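Local coordinates for protein botulinum neurotoxin type C1 (Clostridium botulinum, PDB 3R4S) that binds gangliosides through its C-terminal receptor-binding domain, an interaction on which the cell entry and biological activity of this clostridial neurotoxin depend, at residues L246-E251 against G304-Y309; S268-F273 against F322-T327; Y309-I314 against R344-D349; G342-E345 against I350-N353. All blocks are in the same frame, centred on the assembly; numbering follows the deposited sequence.

Contact 1 (L246-E251 against G304-Y309). With SIA (N-acetyl-alpha-neuraminic acid), chain D.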
# COMPACT_ATOMS: atom_id res chain seq x y z
N LEU A 246 -10.16 -1.65 -2.07
CA LEU A 246 -11.12 -1.78 -0.98
C LEU A 246 -12.46 -2.35 -1.48
O LEU A 246 -12.96 -1.95 -2.54
CB LEU A 246 -11.34 -0.44 -0.29
CG LEU A 246 -12.05 -0.53 1.07
CD1 LEU A 246 -11.15 -1.26 2.09
CD2 LEU A 246 -12.42 0.88 1.57
N ARG A 247 -13.04 -3.28 -0.72
CA ARG A 247 -14.24 -4.01 -1.14
C ARG A 247 -15.40 -3.87 -0.17
O ARG A 247 -15.20 -3.82 1.05
CB ARG A 247 -13.91 -5.51 -1.27
CG ARG A 247 -12.89 -5.83 -2.34
CD ARG A 247 -13.52 -5.74 -3.72
NE ARG A 247 -12.59 -6.18 -4.76
CZ ARG A 247 -12.96 -6.47 -6.01
NH1 ARG A 247 -14.23 -6.37 -6.37
NH2 ARG A 247 -12.05 -6.85 -6.89
N TYR A 248 -16.62 -3.82 -0.72
CA TYR A 248 -17.84 -3.96 0.07
C TYR A 248 -18.03 -5.42 0.45
O TYR A 248 -17.49 -6.31 -0.21
CB TYR A 248 -19.06 -3.49 -0.74
CG TYR A 248 -19.09 -2.01 -1.02
CD1 TYR A 248 -19.39 -1.10 -0.01
CD2 TYR A 248 -18.81 -1.52 -2.29
CE1 TYR A 248 -19.42 0.26 -0.26
CE2 TYR A 248 -18.83 -0.16 -2.55
CZ TYR A 248 -19.14 0.73 -1.53
OH TYR A 248 -19.16 2.09 -1.77
N ASN A 249 -18.79 -5.66 1.52
CA ASN A 249 -19.15 -7.01 1.93
C ASN A 249 -17.96 -7.87 2.31
O ASN A 249 -17.96 -9.09 2.11
CB ASN A 249 -19.94 -7.73 0.83
CG ASN A 249 -21.12 -6.92 0.34
OD1 ASN A 249 -21.71 -6.13 1.09
ND2 ASN A 249 -21.48 -7.12 -0.92
N LYS A 250 -16.94 -7.25 2.88
CA LYS A 250 -15.74 -7.97 3.24
C LYS A 250 -15.25 -7.46 4.58
O LYS A 250 -15.25 -6.26 4.83
CB LYS A 250 -14.67 -7.80 2.15
CG LYS A 250 -13.28 -8.30 2.51
CD LYS A 250 -12.31 -8.13 1.33
CE LYS A 250 -10.88 -8.55 1.70
NZ LYS A 250 -10.77 -10.01 1.99
N GLU A 251 -14.86 -8.39 5.45
CA GLU A 251 -14.42 -8.06 6.80
C GLU A 251 -13.11 -7.30 6.81
O GLU A 251 -12.14 -7.73 6.20
CB GLU A 251 -14.25 -9.33 7.62
CG GLU A 251 -15.54 -10.05 7.95
CD GLU A 251 -15.33 -11.18 8.95
OE1 GLU A 251 -14.35 -11.96 8.80
OE2 GLU A 251 -16.13 -11.28 9.90
N GLY A 304 -14.30 6.68 -4.21
CA GLY A 304 -14.49 7.99 -3.60
C GLY A 304 -15.82 8.58 -4.04
O GLY A 304 -16.17 8.52 -5.21
N GLY A 305 -16.57 9.13 -3.09
CA GLY A 305 -17.88 9.66 -3.40
C GLY A 305 -19.01 8.67 -3.15
O GLY A 305 -20.17 9.05 -3.13
N ASP A 306 -18.66 7.39 -2.96
CA ASP A 306 -19.67 6.37 -2.65
C ASP A 306 -20.35 6.69 -1.32
O ASP A 306 -19.71 7.21 -0.41
CB ASP A 306 -19.04 4.97 -2.61
CG ASP A 306 -18.82 4.38 -3.99
OD1 ASP A 306 -19.07 5.10 -4.98
OD2 ASP A 306 -18.38 3.21 -4.09
N ILE A 307 -21.65 6.42 -1.24
CA ILE A 307 -22.43 6.56 -0.02
C ILE A 307 -22.56 5.16 0.56
O ILE A 307 -22.84 4.21 -0.16
CB ILE A 307 -23.85 7.10 -0.29
CG1 ILE A 307 -23.80 8.35 -1.17
CG2 ILE A 307 -24.60 7.35 1.03
CD1 ILE A 307 -22.98 9.46 -0.60
N LEU A 308 -22.36 5.03 1.87
CA LEU A 308 -22.25 3.70 2.44
C LEU A 308 -22.53 3.72 3.94
O LEU A 308 -22.78 4.79 4.52
CB LEU A 308 -20.85 3.12 2.13
CG LEU A 308 -19.64 4.00 2.48
CD1 LEU A 308 -19.41 4.00 3.99
CD2 LEU A 308 -18.36 3.55 1.77
N TYR A 309 -22.52 2.55 4.56
CA TYR A 309 -22.63 2.46 6.02
C TYR A 309 -21.79 1.27 6.47
O TYR A 309 -21.27 0.53 5.64
CB TYR A 309 -24.09 2.32 6.47
CG TYR A 309 -24.77 1.04 6.01
CD1 TYR A 309 -24.77 -0.10 6.81
CD2 TYR A 309 -25.42 0.99 4.78
CE1 TYR A 309 -25.41 -1.27 6.39
CE2 TYR A 309 -26.06 -0.18 4.35
CZ TYR A 309 -26.05 -1.30 5.16
OH TYR A 309 -26.67 -2.46 4.73
C1 SIA D . -26.88 -5.66 6.05
C2 SIA D . -28.19 -5.63 5.31
C3 SIA D . -28.92 -6.97 5.40
C4 SIA D . -29.61 -7.20 6.74
C5 SIA D . -30.41 -5.98 7.14
C6 SIA D . -29.49 -4.76 7.13
C7 SIA D . -30.18 -3.48 7.58
C8 SIA D . -29.20 -2.31 7.53
C9 SIA D . -29.77 -1.08 8.23
C10 SIA D . -32.05 -6.20 8.90
C11 SIA D . -32.31 -6.44 10.36
N5 SIA D . -30.77 -6.20 8.53
O1A SIA D . -26.39 -4.56 6.42
O1B SIA D . -26.31 -6.76 6.27
O2 SIA D . -27.90 -5.35 3.93
O4 SIA D . -30.49 -8.32 6.63
O6 SIA D . -28.98 -4.55 5.81
O7 SIA D . -31.28 -3.19 6.71
O8 SIA D . -27.94 -2.68 8.13
O9 SIA D . -29.72 -1.32 9.63
O10 SIA D . -32.96 -6.00 8.10
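Y248 reaches across to D306 and L308, tying the loop ahead of strand 251-256 to the start of strand 307-314 within the beta-trefoil domain of the receptor-binding fragment. All the tight packing gathers at the far end of this one buried ring, which CG, anti to the carbonyl carbon (chi1 -68°), carries over to the strand. Its hydroxyl donates to D306, with Y248 OH 2.7 Å from D306 OD2, and comes to the anti side of that oxygen, 24° out of the carboxylate plane. Ring and carboxylate are only modestly tilted, 21° between their planes. D306 OD2 also accepts the backbone N-H of R303, so two donors grip the buried oxygen, which probably restrains the carboxylate. L308 comes in at the edge of the ring, crossing Y248 at about a right angle: L308 CB stands 4.0 Å from Y248 CE1. I290, R292 and V302 also pack on Y248.

The polar residues on either side of Y248 are more open. Exposed N249 turns OD1 to the amine of K291, and partly exposed R247 sends NH1 to T300 OG1. Y309, next along the strand from L308, starts away from the loop and serves the sugar pocket instead. Its hydroxyl donates to the carboxylate of N-acetyl-alpha-neuraminic acid, SIA O1A lying in the plane of the ring at its edge, 2.7 Å from Y309 OH.

Contact 2 (S268-F273 against F322-T327); sequences SRQIVF and FMKNET. With SLB (N-acetyl-beta-neuraminic acid), chain C.
Q270 and K324 are the residues whose alpha carbons come nearest, 9.4 Å apart, so the contact is carried by side chains. K324 leaves with CG anti to its carbonyl carbon (chi1 -75°) and runs extended from there, laying its amine against the amide end of Q270. Q270 comes to the meeting bent at chi2, and the two chains pass at a slant. The modelled Q270 NE2 to K324 NZ distance is 2.8 Å, but the amide is probably turned over; with its ends exchanged a hydrogen bond is possible. A340, V405 and L394 pack round Q270.

Strands 262-267 and 270-275 form a beta-hairpin of the trefoil domain, and S268 and R269 are its two-residue turn. Both have left-handed backbone angles, consistent with a type I' turn, and their N-H groups are spent on N-acetyl-beta-neuraminic acid. S268 N donates to SLB O7 of the glycerol chain at 3.0 Å. R269 N gives a straighter bond to the acetamido SLB O10, 2.9 Å long with an N-H...O angle of 167°. The R269 side chain starts toward 322-327, skirts the rim of the contact and runs extended to its charged partner E345, while S268 OG is hydrogen-bonded to G395 N.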
# COMPACT_ATOMS: atom_id res chain seq x y z
N SER A 268 -21.05 -1.31 26.01
CA SER A 268 -22.36 -0.69 26.14
C SER A 268 -22.71 0.01 24.85
O SER A 268 -23.25 1.10 24.87
CB SER A 268 -22.40 0.31 27.30
OG SER A 268 -22.17 -0.34 28.53
N ARG A 269 -22.37 -0.63 23.73
CA ARG A 269 -22.70 -0.12 22.41
C ARG A 269 -21.94 1.14 22.03
O ARG A 269 -22.23 1.77 21.00
CB ARG A 269 -24.20 0.11 22.28
CG ARG A 269 -25.01 -1.17 22.24
CD ARG A 269 -26.48 -0.86 22.12
NE ARG A 269 -27.27 -2.07 22.02
CZ ARG A 269 -28.53 -2.09 21.59
NH1 ARG A 269 -29.13 -0.96 21.22
NH2 ARG A 269 -29.19 -3.24 21.52
N GLN A 270 -20.96 1.52 22.85
CA GLN A 270 -20.02 2.56 22.49
C GLN A 270 -18.73 1.91 22.00
O GLN A 270 -18.12 1.13 22.73
CB GLN A 270 -19.72 3.47 23.67
CG GLN A 270 -18.66 4.54 23.36
CD GLN A 270 -18.98 5.31 22.08
OE1 GLN A 270 -18.17 5.36 21.15
NE2 GLN A 270 -20.16 5.89 22.02
N ILE A 271 -18.33 2.21 20.77
CA ILE A 271 -17.04 1.72 20.28
C ILE A 271 -15.91 2.40 21.03
O ILE A 271 -15.96 3.61 21.29
CB ILE A 271 -16.86 1.97 18.78
CG1 ILE A 271 -17.93 1.20 18.00
CG2 ILE A 271 -15.47 1.54 18.33
CD1 ILE A 271 -17.94 1.50 16.52
N VAL A 272 -14.91 1.61 21.40
CA VAL A 272 -13.74 2.14 22.10
C VAL A 272 -12.49 1.52 21.51
O VAL A 272 -12.54 0.44 20.93
CB VAL A 272 -13.80 1.83 23.62
CG1 VAL A 272 -15.08 2.39 24.22
CG2 VAL A 272 -13.71 0.32 23.87
N PHE A 273 -11.36 2.19 21.68
CA PHE A 273 -10.10 1.68 21.17
C PHE A 273 -9.21 1.19 22.30
O PHE A 273 -8.90 1.93 23.23
CB PHE A 273 -9.39 2.75 20.33
CG PHE A 273 -10.09 3.07 19.04
CD1 PHE A 273 -9.84 2.33 17.90
CD2 PHE A 273 -11.00 4.11 18.97
CE1 PHE A 273 -10.48 2.63 16.70
CE2 PHE A 273 -11.65 4.41 17.78
CZ PHE A 273 -11.40 3.67 16.65
N PHE A 322 -23.17 4.17 14.05
CA PHE A 322 -24.05 5.31 13.85
C PHE A 322 -23.56 6.51 14.63
O PHE A 322 -22.86 6.37 15.63
CB PHE A 322 -25.52 4.97 14.22
CG PHE A 322 -25.83 5.06 15.71
CD1 PHE A 322 -25.28 4.15 16.61
CD2 PHE A 322 -26.71 6.02 16.20
CE1 PHE A 322 -25.57 4.22 17.97
CE2 PHE A 322 -27.02 6.09 17.55
CZ PHE A 322 -26.45 5.20 18.44
N MET A 323 -23.92 7.70 14.15
CA MET A 323 -23.56 8.91 14.86
C MET A 323 -24.59 9.16 15.95
O MET A 323 -25.77 9.39 15.66
CB MET A 323 -23.50 10.10 13.90
CG MET A 323 -22.87 11.32 14.53
SD MET A 323 -22.98 12.81 13.53
CE MET A 323 -24.74 13.13 13.53
N LYS A 324 -24.16 9.09 17.19
CA LYS A 324 -25.05 9.34 18.32
C LYS A 324 -25.37 10.81 18.38
O LYS A 324 -24.68 11.63 17.77
CB LYS A 324 -24.38 8.96 19.63
CG LYS A 324 -24.27 7.48 19.95
CD LYS A 324 -23.81 7.37 21.41
CE LYS A 324 -23.52 5.96 21.86
NZ LYS A 324 -22.75 6.01 23.15
N ASN A 325 -26.39 11.16 19.15
CA ASN A 325 -26.84 12.54 19.27
C ASN A 325 -26.67 13.11 20.68
O ASN A 325 -27.31 14.09 21.04
CB ASN A 325 -28.30 12.64 18.85
CG ASN A 325 -28.73 14.05 18.57
OD1 ASN A 325 -27.89 14.91 18.31
ND2 ASN A 325 -30.03 14.29 18.60
N GLU A 326 -25.81 12.50 21.49
CA GLU A 326 -25.64 12.93 22.87
C GLU A 326 -24.49 13.92 23.06
O GLU A 326 -23.48 13.87 22.35
CB GLU A 326 -25.41 11.73 23.80
CG GLU A 326 -26.33 10.55 23.56
CD GLU A 326 -25.91 9.34 24.37
OE1 GLU A 326 -24.70 9.23 24.70
OE2 GLU A 326 -26.78 8.49 24.69
N THR A 327 -24.65 14.78 24.06
CA THR A 327 -23.59 15.69 24.48
C THR A 327 -22.34 14.89 24.83
O THR A 327 -22.43 13.82 25.41
CB THR A 327 -24.02 16.47 25.73
OG1 THR A 327 -25.28 17.09 25.46
CG2 THR A 327 -22.98 17.53 26.09
C1 SLB C . -17.86 -7.57 27.75
C2 SLB C . -18.79 -7.39 26.59
C3 SLB C . -18.02 -6.77 25.42
C4 SLB C . -18.96 -6.44 24.26
C5 SLB C . -20.04 -5.51 24.75
C6 SLB C . -20.79 -6.15 25.92
C7 SLB C . -21.77 -5.13 26.49
C8 SLB C . -22.73 -5.79 27.49
C9 SLB C . -23.75 -4.79 28.03
C10 SLB C . -21.48 -4.29 23.18
C11 SLB C . -22.49 -4.45 22.07
N5 SLB C . -21.02 -5.44 23.67
O1A SLB C . -17.52 -6.58 28.44
O1B SLB C . -17.42 -8.73 27.97
O2 SLB C . -19.26 -8.69 26.21
O4 SLB C . -18.25 -5.80 23.20
O6 SLB C . -19.92 -6.59 26.98
O7 SLB C . -20.97 -4.11 27.12
O8 SLB C . -23.42 -6.89 26.88
O9 SLB C . -23.15 -4.07 29.10
O10 SLB C . -21.12 -3.19 23.58

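Contact 3 (Y309-I314 against R344-D349); sequences YFDMTI and REQTKD. With SIA (N-acetyl-alpha-neuraminic acid), chain D.
D311 and Q346 cross at about a right angle, their carboxylate and amide planes 41° apart, and together they form one wall of the pocket for N-acetyl-alpha-neuraminic acid. Q346 starts with CG anti to its carbonyl carbon (chi1 -64°) and stays extended, which carries the amide out from the end of strand 338-345 to the middle of strand 307-314. Its NE2 stops 3.2 Å from D311 OD1, close but not clearly bonded. A water links the pair more definitely: it accepts from Q346 NE2 at 2.8 Å and donates both to D311 OD2 and, at 2.6 Å, to SIA O1B.

The other end of the Q346 amide faces the sugar, where OE1 receives SIA N5 at 2.8 Å with an N-H...O angle of 154°. The same amide thus accepts from the acetamido group and donates to the water at the carboxylate. D311 OD2 lies only 2.7 Å from SIA O1A; one of the two acid groups probably holds a proton and donates it to the other.

Both segments belong to the beta-trefoil domain, and the loop that follows strand 338-345 lines the pocket. There the backbone of T347 takes over: its N donates to SIA O9 at 3.0 Å, and SIA O7 donates to T347 O at 2.7 Å. The loop is braced from within by T347 OG1, which donates to D349 O at 2.6 Å, in the carbonyl plane. N320 OD1 adds another hydrogen bond to the sugar, and K291 packs against both Y309 and D311.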
# COMPACT_ATOMS: atom_id res chain seq x y z
N TYR A 309 -22.52 2.55 4.56
CA TYR A 309 -22.63 2.46 6.02
C TYR A 309 -21.79 1.27 6.47
O TYR A 309 -21.27 0.53 5.64
CB TYR A 309 -24.09 2.32 6.47
CG TYR A 309 -24.77 1.04 6.01
CD1 TYR A 309 -24.77 -0.10 6.81
CD2 TYR A 309 -25.42 0.99 4.78
CE1 TYR A 309 -25.41 -1.27 6.39
CE2 TYR A 309 -26.06 -0.18 4.35
CZ TYR A 309 -26.05 -1.30 5.16
OH TYR A 309 -26.67 -2.46 4.73
N PHE A 310 -21.64 1.10 7.78
CA PHE A 310 -20.77 0.05 8.31
C PHE A 310 -21.52 -0.90 9.25
O PHE A 310 -22.27 -0.45 10.12
CB PHE A 310 -19.60 0.68 9.08
CG PHE A 310 -18.75 1.63 8.25
CD1 PHE A 310 -17.71 1.14 7.47
CD2 PHE A 310 -18.98 3.00 8.28
CE1 PHE A 310 -16.92 2.01 6.71
CE2 PHE A 310 -18.19 3.88 7.54
CZ PHE A 310 -17.16 3.38 6.74
N ASP A 311 -21.30 -2.20 9.08
CA ASP A 311 -21.81 -3.23 9.99
C ASP A 311 -20.71 -3.75 10.89
O ASP A 311 -19.56 -3.88 10.46
CB ASP A 311 -22.37 -4.41 9.22
CG ASP A 311 -23.64 -4.08 8.49
OD1 ASP A 311 -24.30 -3.09 8.87
OD2 ASP A 311 -23.96 -4.80 7.52
N MET A 312 -21.07 -4.04 12.13
CA MET A 312 -20.19 -4.75 13.05
C MET A 312 -20.98 -5.85 13.78
O MET A 312 -22.07 -5.62 14.30
CB MET A 312 -19.56 -3.79 14.05
CG MET A 312 -18.65 -4.47 15.06
SD MET A 312 -17.95 -3.32 16.25
CE MET A 312 -16.80 -2.40 15.22
N THR A 313 -20.43 -7.06 13.80
CA THR A 313 -21.10 -8.17 14.48
C THR A 313 -20.40 -8.50 15.79
O THR A 313 -19.19 -8.73 15.82
CB THR A 313 -21.18 -9.42 13.58
OG1 THR A 313 -22.08 -9.17 12.50
CG2 THR A 313 -21.67 -10.62 14.38
N ILE A 314 -21.16 -8.50 16.87
CA ILE A 314 -20.65 -8.88 18.18
C ILE A 314 -21.57 -9.92 18.81
O ILE A 314 -22.79 -9.73 18.84
CB ILE A 314 -20.57 -7.67 19.12
CG1 ILE A 314 -19.68 -6.58 18.51
CG2 ILE A 314 -20.05 -8.10 20.49
CD1 ILE A 314 -19.69 -5.29 19.28
N ARG A 344 -25.77 0.53 16.90
CA ARG A 344 -27.21 0.37 17.06
C ARG A 344 -27.69 -0.84 16.27
O ARG A 344 -27.12 -1.20 15.24
CB ARG A 344 -27.95 1.61 16.59
CG ARG A 344 -27.76 1.89 15.11
CD ARG A 344 -28.68 2.99 14.63
NE ARG A 344 -30.09 2.60 14.72
CZ ARG A 344 -31.10 3.37 14.31
NH1 ARG A 344 -30.86 4.56 13.78
NH2 ARG A 344 -32.35 2.93 14.43
N GLU A 345 -28.76 -1.45 16.76
CA GLU A 345 -29.35 -2.60 16.10
C GLU A 345 -29.79 -2.24 14.71
O GLU A 345 -30.34 -1.16 14.48
CB GLU A 345 -30.54 -3.13 16.91
CG GLU A 345 -30.16 -3.81 18.20
CD GLU A 345 -31.38 -4.33 18.94
OE1 GLU A 345 -32.33 -4.79 18.27
OE2 GLU A 345 -31.38 -4.28 20.19
N GLN A 346 -29.57 -3.16 13.77
CA GLN A 346 -29.99 -2.96 12.40
C GLN A 346 -31.51 -2.86 12.32
O GLN A 346 -32.21 -3.43 13.14
CB GLN A 346 -29.50 -4.11 11.52
CG GLN A 346 -27.99 -4.20 11.43
CD GLN A 346 -27.54 -5.26 10.46
OE1 GLN A 346 -28.34 -6.07 9.99
NE2 GLN A 346 -26.24 -5.28 10.15
N THR A 347 -32.00 -2.13 11.32
CA THR A 347 -33.43 -2.04 11.09
C THR A 347 -33.69 -2.38 9.63
O THR A 347 -32.75 -2.57 8.86
CB THR A 347 -33.99 -0.63 11.39
OG1 THR A 347 -33.33 0.34 10.57
CG2 THR A 347 -33.81 -0.27 12.85
N LYS A 348 -34.96 -2.45 9.26
CA LYS A 348 -35.33 -2.82 7.91
C LYS A 348 -34.91 -1.73 6.92
O LYS A 348 -34.51 -2.01 5.79
CB LYS A 348 -36.84 -3.07 7.82
CG LYS A 348 -37.34 -3.45 6.43
CD LYS A 348 -38.85 -3.27 6.32
CE LYS A 348 -39.34 -3.44 4.88
NZ LYS A 348 -39.20 -4.84 4.39
N ASP A 349 -35.01 -0.49 7.36
CA ASP A 349 -34.67 0.65 6.51
C ASP A 349 -33.38 1.32 6.96
O ASP A 349 -33.06 1.34 8.15
CB ASP A 349 -35.81 1.67 6.53
CG ASP A 349 -37.09 1.12 5.92
OD1 ASP A 349 -37.01 0.50 4.84
OD2 ASP A 349 -38.16 1.32 6.53
C1 SIA D . -26.88 -5.66 6.05
C2 SIA D . -28.19 -5.63 5.31
C3 SIA D . -28.92 -6.97 5.40
C4 SIA D . -29.61 -7.20 6.74
C5 SIA D . -30.41 -5.98 7.14
C6 SIA D . -29.49 -4.76 7.13
C7 SIA D . -30.18 -3.48 7.58
C8 SIA D . -29.20 -2.31 7.53
C9 SIA D . -29.77 -1.08 8.23
C10 SIA D . -32.05 -6.20 8.90
C11 SIA D . -32.31 -6.44 10.36
N5 SIA D . -30.77 -6.20 8.53
O1A SIA D . -26.39 -4.56 6.42
O1B SIA D . -26.31 -6.76 6.27
O2 SIA D . -27.90 -5.35 3.93
O4 SIA D . -30.49 -8.32 6.63
O6 SIA D . -28.98 -4.55 5.81
O7 SIA D . -31.28 -3.19 6.71
O8 SIA D . -27.94 -2.68 8.13
O9 SIA D . -29.72 -1.32 9.63
O10 SIA D . -32.96 -6.00 8.10
O HOH W 1 -25.36 -7.41 8.64

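Contact 4 (G342-E345 against I350-N353); sequences GLRE and INDN
The guanidinium of R344 meets two asparagine amides in different ways. N353 lies at its edge, with OD1 close to the guanidinium plane, and turns its own amide steeply, 72° between the planes. The N351 amide is instead nearly parallel to the guanidinium, and its OD1 comes in obliquely beside the terminal nitrogens. With N353 the bond is clear: R344 NH1 donates to N353 OD1 at 2.9 Å, in the carbonyl plane and on a lone pair, though the N-H...O angle of 143° leaves it somewhat bent. N353 ND2 also lies 3.4 Å from R344 NH1, but both are donors and no bond forms there.

R344 holds N351 less definitely. N351 OD1 is 3.4 Å from R344 NH2, which does not settle whether a bond exists, while N351 CB packs at 3.5 Å on R344 NH1. The firmer partner of N351 OD1 is T347 OG1, a hydrogen bond within the same loop.

R344 arrives by a bend at chi3 (-65°) that swings the guanidinium across to the loop, its CD passing 3.8 Å from N353 OD1. R344 and N353 both pack on F322, and the backbone of R344 is hydrogen-bonded to N320 of the neighbouring strand.

The contact lies at the protein surface, where the chain leaves strand 338-345, loops out and returns through a short 3-10 segment. Here the side chain of R344, bonded to N353, ties the end of that strand to the returning loop in the beta-trefoil domain, beside the pocket for N-acetyl-alpha-neuraminic acid, to which I350 of the same loop belongs.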
# COMPACT_ATOMS: atom_id res chain seq x y z
N GLY A 342 -21.26 5.13 17.71
CA GLY A 342 -21.51 3.95 18.50
C GLY A 342 -22.19 2.90 17.66
O GLY A 342 -22.12 2.94 16.42
N LEU A 343 -22.84 1.94 18.31
CA LEU A 343 -23.48 0.83 17.61
C LEU A 343 -24.96 0.73 17.94
O LEU A 343 -25.36 0.82 19.10
CB LEU A 343 -22.77 -0.48 17.95
CG LEU A 343 -21.27 -0.53 17.68
CD1 LEU A 343 -20.61 -1.61 18.53
CD2 LEU A 343 -20.99 -0.77 16.20
N ARG A 344 -25.77 0.53 16.90
CA ARG A 344 -27.21 0.37 17.06
C ARG A 344 -27.69 -0.84 16.27
O ARG A 344 -27.12 -1.20 15.24
CB ARG A 344 -27.95 1.61 16.59
CG ARG A 344 -27.76 1.89 15.11
CD ARG A 344 -28.68 2.99 14.63
NE ARG A 344 -30.09 2.60 14.72
CZ ARG A 344 -31.10 3.37 14.31
NH1 ARG A 344 -30.86 4.56 13.78
NH2 ARG A 344 -32.35 2.93 14.43
N GLU A 345 -28.76 -1.45 16.76
CA GLU A 345 -29.35 -2.60 16.10
C GLU A 345 -29.79 -2.24 14.71
O GLU A 345 -30.34 -1.16 14.48
CB GLU A 345 -30.54 -3.13 16.91
CG GLU A 345 -30.16 -3.81 18.20
CD GLU A 345 -31.38 -4.33 18.94
OE1 GLU A 345 -32.33 -4.79 18.27
OE2 GLU A 345 -31.38 -4.28 20.19
N ILE A 350 -32.64 1.87 6.00
CA ILE A 350 -31.43 2.64 6.29
C ILE A 350 -31.78 3.94 7.00
O ILE A 350 -32.43 4.81 6.41
CB ILE A 350 -30.66 3.02 4.99
CG1 ILE A 350 -30.46 1.80 4.09
CG2 ILE A 350 -29.34 3.69 5.32
CD1 ILE A 350 -29.65 0.71 4.71
N ASN A 351 -31.38 4.09 8.25
CA ASN A 351 -31.57 5.36 8.95
C ASN A 351 -30.45 6.36 8.66
O ASN A 351 -29.30 5.99 8.50
CB ASN A 351 -31.70 5.13 10.45
CG ASN A 351 -33.04 4.53 10.84
OD1 ASN A 351 -33.14 3.34 11.13
ND2 ASN A 351 -34.08 5.36 10.83
N ASP A 352 -30.81 7.64 8.62
CA ASP A 352 -29.88 8.70 8.28
C ASP A 352 -28.60 8.67 9.12
O ASP A 352 -27.51 8.94 8.61
CB ASP A 352 -30.53 10.08 8.42
CG ASP A 352 -29.54 11.22 8.15
OD1 ASP A 352 -29.36 11.56 6.96
OD2 ASP A 352 -28.93 11.75 9.11
N ASN A 353 -28.73 8.34 10.41
CA ASN A 353 -27.57 8.43 11.30
C ASN A 353 -26.53 7.34 11.12
O ASN A 353 -25.50 7.34 11.81
CB ASN A 353 -27.99 8.60 12.78
CG ASN A 353 -28.75 7.39 13.33
OD1 ASN A 353 -28.74 6.31 12.74
ND2 ASN A 353 -29.41 7.59 14.47

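Overall arrangement
All four contacts lie in the trefoil domain and reach the same antiparallel sheet. Contacts 1 and 3 share Y309 and strand 307-314, with centres about 14 Å apart, and both touch N-acetyl-alpha-neuraminic acid. Contact 4, centred about 6 Å from contact 3, shares R344 and E345 with it and adds I350 to that pocket, whose CD1 packs 3.7 Å from Y309 CE2. Contact 2 holds part of the second pocket, for N-acetyl-beta-neuraminic acid. The two sites are joined through strand 338-345: R269 NH2 and E345 OE2 form a salt bridge of 2.8 Å, and R269 O probably accepts L343 N, also at 2.8 Å.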